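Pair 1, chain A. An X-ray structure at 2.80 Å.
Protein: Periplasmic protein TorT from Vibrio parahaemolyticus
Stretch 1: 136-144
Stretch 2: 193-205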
# COMPACT_ATOMS: atom_id res chain seq x y z
N LYS A 136 -16.27 -44.85 13.75
CA LYS A 136 -15.45 -43.71 14.13
C LYS A 136 -15.27 -42.71 12.99
O LYS A 136 -14.75 -43.05 11.93
CB LYS A 136 -14.07 -44.17 14.60
CG LYS A 136 -13.09 -43.01 14.80
CD LYS A 136 -11.89 -43.42 15.64
CE LYS A 136 -10.98 -42.22 15.87
NZ LYS A 136 -9.87 -42.56 16.80
N THR A 137 -15.70 -41.47 13.23
CA THR A 137 -15.60 -40.42 12.23
C THR A 137 -14.68 -39.31 12.73
O THR A 137 -14.99 -38.63 13.70
CB THR A 137 -17.00 -39.84 11.93
OG1 THR A 137 -17.88 -40.90 11.52
CG2 THR A 137 -16.93 -38.81 10.82
N ASN A 138 -13.55 -39.13 12.06
CA ASN A 138 -12.59 -38.08 12.43
C ASN A 138 -13.00 -36.74 11.84
O ASN A 138 -13.23 -36.62 10.63
CB ASN A 138 -11.18 -38.46 11.99
CG ASN A 138 -10.61 -39.63 12.77
OD1 ASN A 138 -10.60 -39.62 14.00
ND2 ASN A 138 -10.14 -40.65 12.06
N ILE A 139 -13.10 -35.74 12.70
CA ILE A 139 -13.53 -34.41 12.28
C ILE A 139 -12.49 -33.33 12.64
O ILE A 139 -11.69 -33.51 13.56
CB ILE A 139 -14.90 -34.07 12.93
CG1 ILE A 139 -15.50 -32.82 12.29
CG2 ILE A 139 -14.74 -33.90 14.44
CD1 ILE A 139 -16.77 -32.34 12.96
N ALA A 140 -12.50 -32.22 11.90
CA ALA A 140 -11.57 -31.12 12.13
C ALA A 140 -12.28 -29.83 12.49
O ALA A 140 -13.15 -29.38 11.74
CB ALA A 140 -10.71 -30.91 10.89
N LEU A 141 -11.90 -29.22 13.61
CA LEU A 141 -12.52 -27.98 14.08
C LEU A 141 -11.81 -26.68 13.71
O LEU A 141 -10.73 -26.41 14.19
CB LEU A 141 -12.69 -28.02 15.61
CG LEU A 141 -13.94 -28.71 16.17
CD1 LEU A 141 -13.81 -28.87 17.69
CD2 LEU A 141 -15.16 -27.87 15.83
N LEU A 142 -12.44 -25.87 12.86
CA LEU A 142 -11.87 -24.58 12.46
C LEU A 142 -12.88 -23.48 12.78
O LEU A 142 -13.43 -22.84 11.89
CB LEU A 142 -11.53 -24.56 10.97
CG LEU A 142 -10.61 -25.67 10.45
CD1 LEU A 142 -10.28 -25.37 8.99
CD2 LEU A 142 -9.33 -25.75 11.27
N LEU A 143 -13.09 -23.27 14.07
CA LEU A 143 -14.05 -22.30 14.57
C LEU A 143 -13.69 -20.84 14.37
O LEU A 143 -14.44 -20.09 13.75
CB LEU A 143 -14.31 -22.57 16.05
CG LEU A 143 -14.80 -24.01 16.26
CD1 LEU A 143 -14.98 -24.30 17.74
CD2 LEU A 143 -16.09 -24.22 15.47
N GLY A 144 -12.53 -20.42 14.88
CA GLY A 144 -12.13 -19.04 14.72
C GLY A 144 -11.06 -18.64 15.72
O GLY A 144 -10.27 -19.48 16.14
N GLY A 193 -5.02 -35.85 6.43
CA GLY A 193 -5.44 -37.10 5.82
C GLY A 193 -6.66 -37.78 6.43
O GLY A 193 -7.57 -38.18 5.70
N ASN A 194 -6.68 -37.92 7.76
CA ASN A 194 -7.79 -38.59 8.45
C ASN A 194 -9.09 -37.80 8.52
O ASN A 194 -10.08 -38.29 9.05
CB ASN A 194 -7.40 -38.91 9.89
CG ASN A 194 -5.99 -39.40 10.01
OD1 ASN A 194 -5.66 -40.50 9.56
ND2 ASN A 194 -5.13 -38.58 10.62
N ILE A 195 -9.09 -36.58 8.01
CA ILE A 195 -10.28 -35.76 8.10
C ILE A 195 -11.46 -36.12 7.22
O ILE A 195 -11.36 -36.12 5.99
CB ILE A 195 -9.94 -34.28 7.87
CG1 ILE A 195 -8.75 -33.89 8.76
CG2 ILE A 195 -11.15 -33.41 8.19
CD1 ILE A 195 -8.92 -34.27 10.22
N ASP A 196 -12.57 -36.40 7.88
CA ASP A 196 -13.83 -36.74 7.22
C ASP A 196 -14.63 -35.46 7.02
O ASP A 196 -15.04 -35.14 5.90
CB ASP A 196 -14.63 -37.72 8.09
CG ASP A 196 -13.97 -39.08 8.19
OD1 ASP A 196 -13.89 -39.76 7.15
OD2 ASP A 196 -13.54 -39.46 9.30
N TYR A 197 -14.84 -34.72 8.12
CA TYR A 197 -15.57 -33.46 8.09
C TYR A 197 -14.77 -32.30 8.67
O TYR A 197 -13.82 -32.49 9.44
CB TYR A 197 -16.86 -33.54 8.93
CG TYR A 197 -17.83 -34.62 8.53
CD1 TYR A 197 -18.02 -35.74 9.35
CD2 TYR A 197 -18.57 -34.52 7.37
CE1 TYR A 197 -18.94 -36.72 9.01
CE2 TYR A 197 -19.50 -35.50 7.01
CZ TYR A 197 -19.68 -36.60 7.84
OH TYR A 197 -20.61 -37.55 7.50
N ILE A 198 -15.17 -31.09 8.28
CA ILE A 198 -14.58 -29.86 8.78
C ILE A 198 -15.75 -29.01 9.26
O ILE A 198 -16.66 -28.68 8.49
CB ILE A 198 -13.85 -29.03 7.68
CG1 ILE A 198 -12.70 -29.80 7.07
CG2 ILE A 198 -13.30 -27.76 8.30
CD1 ILE A 198 -12.06 -29.05 5.90
N VAL A 199 -15.75 -28.68 10.54
CA VAL A 199 -16.79 -27.82 11.10
C VAL A 199 -16.12 -26.54 11.54
O VAL A 199 -15.27 -26.55 12.44
CB VAL A 199 -17.52 -28.48 12.29
CG1 VAL A 199 -18.37 -29.61 11.80
CG2 VAL A 199 -16.53 -28.99 13.31
N GLY A 200 -16.47 -25.43 10.90
CA GLY A 200 -15.87 -24.17 11.27
C GLY A 200 -16.72 -22.95 10.95
O GLY A 200 -17.90 -23.07 10.65
N SER A 201 -16.10 -21.78 11.02
CA SER A 201 -16.78 -20.52 10.75
C SER A 201 -17.25 -20.44 9.31
O SER A 201 -16.81 -21.19 8.45
CB SER A 201 -15.85 -19.36 11.01
OG SER A 201 -14.66 -19.51 10.24
N ALA A 202 -18.14 -19.50 9.04
CA ALA A 202 -18.60 -19.37 7.68
C ALA A 202 -17.39 -19.03 6.84
O ALA A 202 -17.32 -19.36 5.66
CB ALA A 202 -19.66 -18.29 7.56
N VAL A 203 -16.43 -18.36 7.47
CA VAL A 203 -15.19 -17.95 6.81
C VAL A 203 -14.44 -19.23 6.45
O VAL A 203 -14.16 -19.49 5.28
CB VAL A 203 -14.33 -17.04 7.75
CG1 VAL A 203 -12.94 -16.78 7.16
CG2 VAL A 203 -15.05 -15.72 7.98
N ALA A 204 -14.12 -20.03 7.45
CA ALA A 204 -13.41 -21.27 7.20
C ALA A 204 -14.09 -22.06 6.08
O ALA A 204 -13.49 -22.29 5.02
CB ALA A 204 -13.35 -22.10 8.47
N ILE A 205 -15.34 -22.46 6.30
CA ILE A 205 -16.09 -23.23 5.32
C ILE A 205 -16.04 -22.60 3.93
O ILE A 205 -15.75 -23.30 2.97
CB ILE A 205 -17.58 -23.47 5.76
CG1 ILE A 205 -17.68 -24.77 6.56
CG2 ILE A 205 -18.52 -23.54 4.54
CD1 ILE A 205 -17.00 -24.75 7.91

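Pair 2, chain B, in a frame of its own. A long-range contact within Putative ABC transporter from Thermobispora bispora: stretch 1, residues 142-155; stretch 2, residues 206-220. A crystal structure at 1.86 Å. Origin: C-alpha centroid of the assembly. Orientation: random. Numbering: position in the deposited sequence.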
# COMPACT_ATOMS: atom_id res chain seq x y z
N SER B 142 -5.78 -18.68 13.45
CA SER B 142 -5.42 -19.91 12.72
C SER B 142 -4.38 -20.76 13.44
O SER B 142 -4.24 -21.94 13.14
CB SER B 142 -4.94 -19.60 11.30
OG SER B 142 -3.56 -19.27 11.31
N ILE B 143 -3.64 -20.19 14.39
CA ILE B 143 -2.68 -20.98 15.17
C ILE B 143 -3.21 -21.22 16.60
O ILE B 143 -2.46 -21.52 17.54
CB ILE B 143 -1.26 -20.35 15.16
CG1 ILE B 143 -1.24 -18.97 15.82
CG2 ILE B 143 -0.78 -20.21 13.72
CD1 ILE B 143 0.14 -18.39 16.08
N GLY B 144 -4.52 -21.07 16.75
CA GLY B 144 -5.16 -21.35 18.03
C GLY B 144 -4.80 -20.39 19.15
O GLY B 144 -4.97 -20.73 20.31
N GLY B 145 -4.33 -19.19 18.81
CA GLY B 145 -4.02 -18.18 19.82
C GLY B 145 -2.81 -18.51 20.67
O GLY B 145 -2.66 -18.00 21.78
N LYS B 146 -1.92 -19.36 20.16
CA LYS B 146 -0.71 -19.71 20.88
C LYS B 146 0.37 -20.11 19.89
O LYS B 146 0.08 -20.49 18.76
CB LYS B 146 -0.97 -20.86 21.85
CG LYS B 146 -1.25 -22.20 21.18
CD LYS B 146 -1.02 -23.36 22.13
CE LYS B 146 -1.39 -24.69 21.48
NZ LYS B 146 -2.87 -24.87 21.34
N GLY B 147 1.61 -20.02 20.33
CA GLY B 147 2.75 -20.39 19.53
C GLY B 147 3.71 -19.24 19.35
O GLY B 147 3.65 -18.24 20.08
N ASN B 148 4.60 -19.40 18.38
CA ASN B 148 5.65 -18.44 18.14
C ASN B 148 5.42 -17.72 16.82
O ASN B 148 5.08 -18.33 15.81
CB ASN B 148 7.01 -19.13 18.12
CG ASN B 148 7.38 -19.76 19.45
OD1 ASN B 148 7.09 -19.20 20.53
ND2 ASN B 148 8.05 -20.91 19.40
N VAL B 149 5.59 -16.41 16.84
CA VAL B 149 5.43 -15.61 15.63
C VAL B 149 6.60 -14.68 15.36
O VAL B 149 7.31 -14.23 16.30
CB VAL B 149 4.14 -14.78 15.65
CG1 VAL B 149 2.93 -15.68 15.75
CG2 VAL B 149 4.18 -13.76 16.77
N ILE B 150 6.78 -14.36 14.07
CA ILE B 150 7.71 -13.33 13.66
C ILE B 150 6.89 -12.16 13.12
O ILE B 150 5.95 -12.36 12.36
CB ILE B 150 8.69 -13.84 12.59
CG1 ILE B 150 9.63 -14.88 13.20
CG2 ILE B 150 9.46 -12.69 11.95
CD1 ILE B 150 10.59 -15.49 12.21
N VAL B 151 7.24 -10.94 13.53
CA VAL B 151 6.65 -9.74 12.95
C VAL B 151 7.65 -9.17 11.95
O VAL B 151 8.79 -8.88 12.30
CB VAL B 151 6.34 -8.68 14.03
CG1 VAL B 151 5.70 -7.43 13.42
CG2 VAL B 151 5.44 -9.26 15.10
N VAL B 152 7.18 -8.95 10.72
CA VAL B 152 7.96 -8.31 9.69
C VAL B 152 7.31 -6.98 9.38
O VAL B 152 6.22 -6.92 8.84
CB VAL B 152 7.99 -9.15 8.39
CG1 VAL B 152 8.83 -8.43 7.36
CG2 VAL B 152 8.50 -10.57 8.65
N ARG B 153 7.99 -5.90 9.75
CA ARG B 153 7.48 -4.57 9.53
C ARG B 153 7.53 -4.15 8.06
O ARG B 153 8.34 -4.66 7.25
CB ARG B 153 8.23 -3.57 10.39
CG ARG B 153 8.05 -3.84 11.87
CD ARG B 153 8.75 -2.83 12.77
NE ARG B 153 8.20 -1.49 12.60
CZ ARG B 153 8.47 -0.46 13.41
NH1 ARG B 153 9.30 -0.60 14.42
NH2 ARG B 153 7.93 0.72 13.20
N GLY B 154 6.66 -3.20 7.74
CA GLY B 154 6.53 -2.70 6.37
C GLY B 154 7.49 -1.58 6.02
O GLY B 154 8.70 -1.67 6.28
N VAL B 155 6.95 -0.53 5.40
CA VAL B 155 7.74 0.61 4.95
C VAL B 155 8.06 1.50 6.15
O VAL B 155 7.46 2.56 6.33
CB VAL B 155 7.06 1.36 3.79
CG1 VAL B 155 7.93 2.47 3.24
CG2 VAL B 155 6.77 0.37 2.65
N THR B 206 10.57 -23.06 16.73
CA THR B 206 9.59 -23.26 15.67
C THR B 206 8.64 -22.07 15.54
O THR B 206 8.14 -21.55 16.55
CB THR B 206 8.76 -24.54 15.91
OG1 THR B 206 9.64 -25.63 16.22
CG2 THR B 206 7.94 -24.89 14.65
N VAL B 207 8.42 -21.64 14.31
CA VAL B 207 7.63 -20.44 14.04
C VAL B 207 6.29 -20.85 13.43
O VAL B 207 6.26 -21.44 12.38
CB VAL B 207 8.38 -19.50 13.06
CG1 VAL B 207 7.51 -18.30 12.70
CG2 VAL B 207 9.69 -19.05 13.69
N ASP B 208 5.19 -20.49 14.08
CA ASP B 208 3.85 -20.87 13.61
C ASP B 208 3.25 -19.88 12.61
O ASP B 208 2.45 -20.25 11.74
CB ASP B 208 2.96 -21.06 14.82
CG ASP B 208 3.52 -22.09 15.78
OD1 ASP B 208 3.54 -23.26 15.38
OD2 ASP B 208 3.99 -21.75 16.90
N ALA B 209 3.64 -18.63 12.73
CA ALA B 209 3.13 -17.62 11.82
C ALA B 209 4.11 -16.47 11.64
O ALA B 209 4.87 -16.14 12.56
CB ALA B 209 1.80 -17.08 12.31
N VAL B 210 4.04 -15.83 10.48
CA VAL B 210 4.77 -14.61 10.23
C VAL B 210 3.82 -13.53 9.77
O VAL B 210 3.25 -13.61 8.68
CB VAL B 210 5.89 -14.83 9.20
CG1 VAL B 210 6.69 -13.55 9.03
CG2 VAL B 210 6.77 -15.99 9.63
N ILE B 211 3.64 -12.53 10.64
CA ILE B 211 2.72 -11.43 10.40
C ILE B 211 3.52 -10.31 9.75
O ILE B 211 4.35 -9.65 10.40
CB ILE B 211 2.06 -10.95 11.71
CG1 ILE B 211 1.26 -12.09 12.34
CG2 ILE B 211 1.15 -9.78 11.43
CD1 ILE B 211 0.62 -11.75 13.68
N GLY B 212 3.28 -10.12 8.47
CA GLY B 212 4.04 -9.18 7.70
C GLY B 212 3.21 -8.21 6.91
O GLY B 212 2.01 -8.03 7.17
N CYS B 213 3.88 -7.59 5.93
CA CYS B 213 3.30 -6.59 5.06
C CYS B 213 3.44 -7.09 3.62
O CYS B 213 4.45 -6.83 2.98
CB CYS B 213 4.04 -5.27 5.21
SG CYS B 213 3.40 -3.95 4.17
N GLY B 214 2.45 -7.85 3.15
CA GLY B 214 2.43 -8.35 1.78
C GLY B 214 3.76 -8.94 1.36
O GLY B 214 4.30 -8.61 0.31
N ASP B 215 4.32 -9.83 2.18
CA ASP B 215 5.66 -10.33 1.96
C ASP B 215 5.76 -11.84 2.11
O ASP B 215 6.86 -12.40 2.11
CB ASP B 215 6.59 -9.67 2.98
CG ASP B 215 6.03 -9.75 4.39
OD1 ASP B 215 5.29 -10.72 4.65
OD2 ASP B 215 6.32 -8.85 5.22
N GLY B 216 4.60 -12.49 2.23
CA GLY B 216 4.54 -13.92 2.55
C GLY B 216 5.25 -14.85 1.57
O GLY B 216 5.70 -15.93 1.95
N TYR B 217 5.36 -14.46 0.30
CA TYR B 217 6.04 -15.34 -0.69
C TYR B 217 7.52 -15.38 -0.35
O TYR B 217 8.12 -16.44 -0.36
CB TYR B 217 5.83 -14.85 -2.13
CG TYR B 217 6.49 -15.71 -3.19
CD1 TYR B 217 5.86 -16.83 -3.71
CD2 TYR B 217 7.78 -15.41 -3.65
CE1 TYR B 217 6.48 -17.62 -4.68
CE2 TYR B 217 8.40 -16.19 -4.60
CZ TYR B 217 7.75 -17.29 -5.11
OH TYR B 217 8.37 -18.04 -6.06
N GLY B 218 8.10 -14.22 -0.05
CA GLY B 218 9.51 -14.13 0.36
C GLY B 218 9.78 -14.81 1.69
O GLY B 218 10.80 -15.47 1.87
N VAL B 219 8.86 -14.65 2.63
CA VAL B 219 8.97 -15.33 3.90
C VAL B 219 8.98 -16.87 3.67
O VAL B 219 9.84 -17.61 4.17
CB VAL B 219 7.83 -14.85 4.84
CG1 VAL B 219 7.71 -15.71 6.09
CG2 VAL B 219 8.07 -13.39 5.21
N ALA B 220 8.07 -17.33 2.82
CA ALA B 220 8.00 -18.75 2.50
C ALA B 220 9.34 -19.27 1.93
O ALA B 220 9.82 -20.31 2.36
CB ALA B 220 6.85 -19.01 1.54
O HOH W 1 3.76 -6.60 10.17
O HOH W 2 7.52 -6.27 5.07

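The two pairs part most sharply where the second strand gives way to a helix. In pair 1 the backbone ladder runs one rung further: Ser201(A) N donates to Leu142(A) O at 3.0 Å, although that oxygen is crowded in the model and its place is less sure. In pair 2 the matching atoms, Cys213(B) N and Val152(B) O, lie 3.8 Å apart and are not bonded. Cys213(B) N turns instead to the carboxylate of its own stretch, donating to Asp215(B) OD2 at 2.8 Å, while water 1 donates to Val152(B) O at 2.8 Å and to Ile211(B) O at 3.1 Å. The N-caps differ accordingly. Ser201(A) OG accepts from Ala204(A) N at 2.9 Å, a capping bond, whereas Asp215(B), the N-cap residue of pair 2, makes none with its side chain. It superposes on Ala204(A), 1.9 Å away by CA, rather than on the serine.

Upstream, the frames coincide: 14 central residues superpose with an RMSD of 0.5 Å. Both are parallel strand pairs, with angles between strand directions of 22° and 26° and axes approaching to 4.6 and 4.7 Å. The shared ladder alternates in the same way. Ala140(A) N donates to Tyr197(A) O at 2.8 Å, Val199(A) N to Ala140(A) O at 2.9 Å, and Leu142(A) N to Val199(A) O at 2.9 Å; in pair 2, Ile150(B) N reaches Ala209(B) O at 3.0 Å, Ile211(B) N reaches Ile150(B) O at 2.9 Å, and Val152(B) N reaches Ile211(B) O at 2.9 Å.

The best-conserved side-chain feature is an asparagine–aspartate clasp, whose side-chain centres each superpose within 0.4 Å. Asn138(A) N donates to Asp196(A) OD2 and Asp196(A) N returns a bond to Asn138(A) O, both at 2.8 Å. Asn148(B) N to Asp208(B) OD2 and Asp208(B) N to Asn148(B) O repeat these lengths. Pair 2 adds Asn148(B) ND2 to Thr206(B) O at 2.9 Å. Just before the asparagine, Thr137(A) matches Gly147(B), where an ideal CB would sit 2.3 Å from Asp208(B) OD2.

Packing is met by redistributing bulk. On one face, Tyr197(A) superposes on Ala209(B) within 0.1 Å by CA. The tyrosine ring takes Thr137(A) CG2 at 3.4 Å from its CE1; the small alanine instead has Ile143(B) CG2 4.3 Å from its CB, supplied by the loop before the strand. Next to them, Ile139(A) CD1 reaches Val199(A) CG1 at 3.4 Å, while the shorter Val149(B) puts CG1 3.9 Å from Ala209(B) CB. On the other face the exchange reverses: Ala140(A) CB lies 3.7 Å from Ile195(A) CG2, and the larger Ile150(B) meets the smaller Val207(B), CD1 to CG2, at 4.0 Å. Further along, Leu142(A) CD1 approaches Ile198(A) CG2 at 3.9 Å, and Val152(B) CG2 approaches Val210(B) CG1 at 3.5 Å.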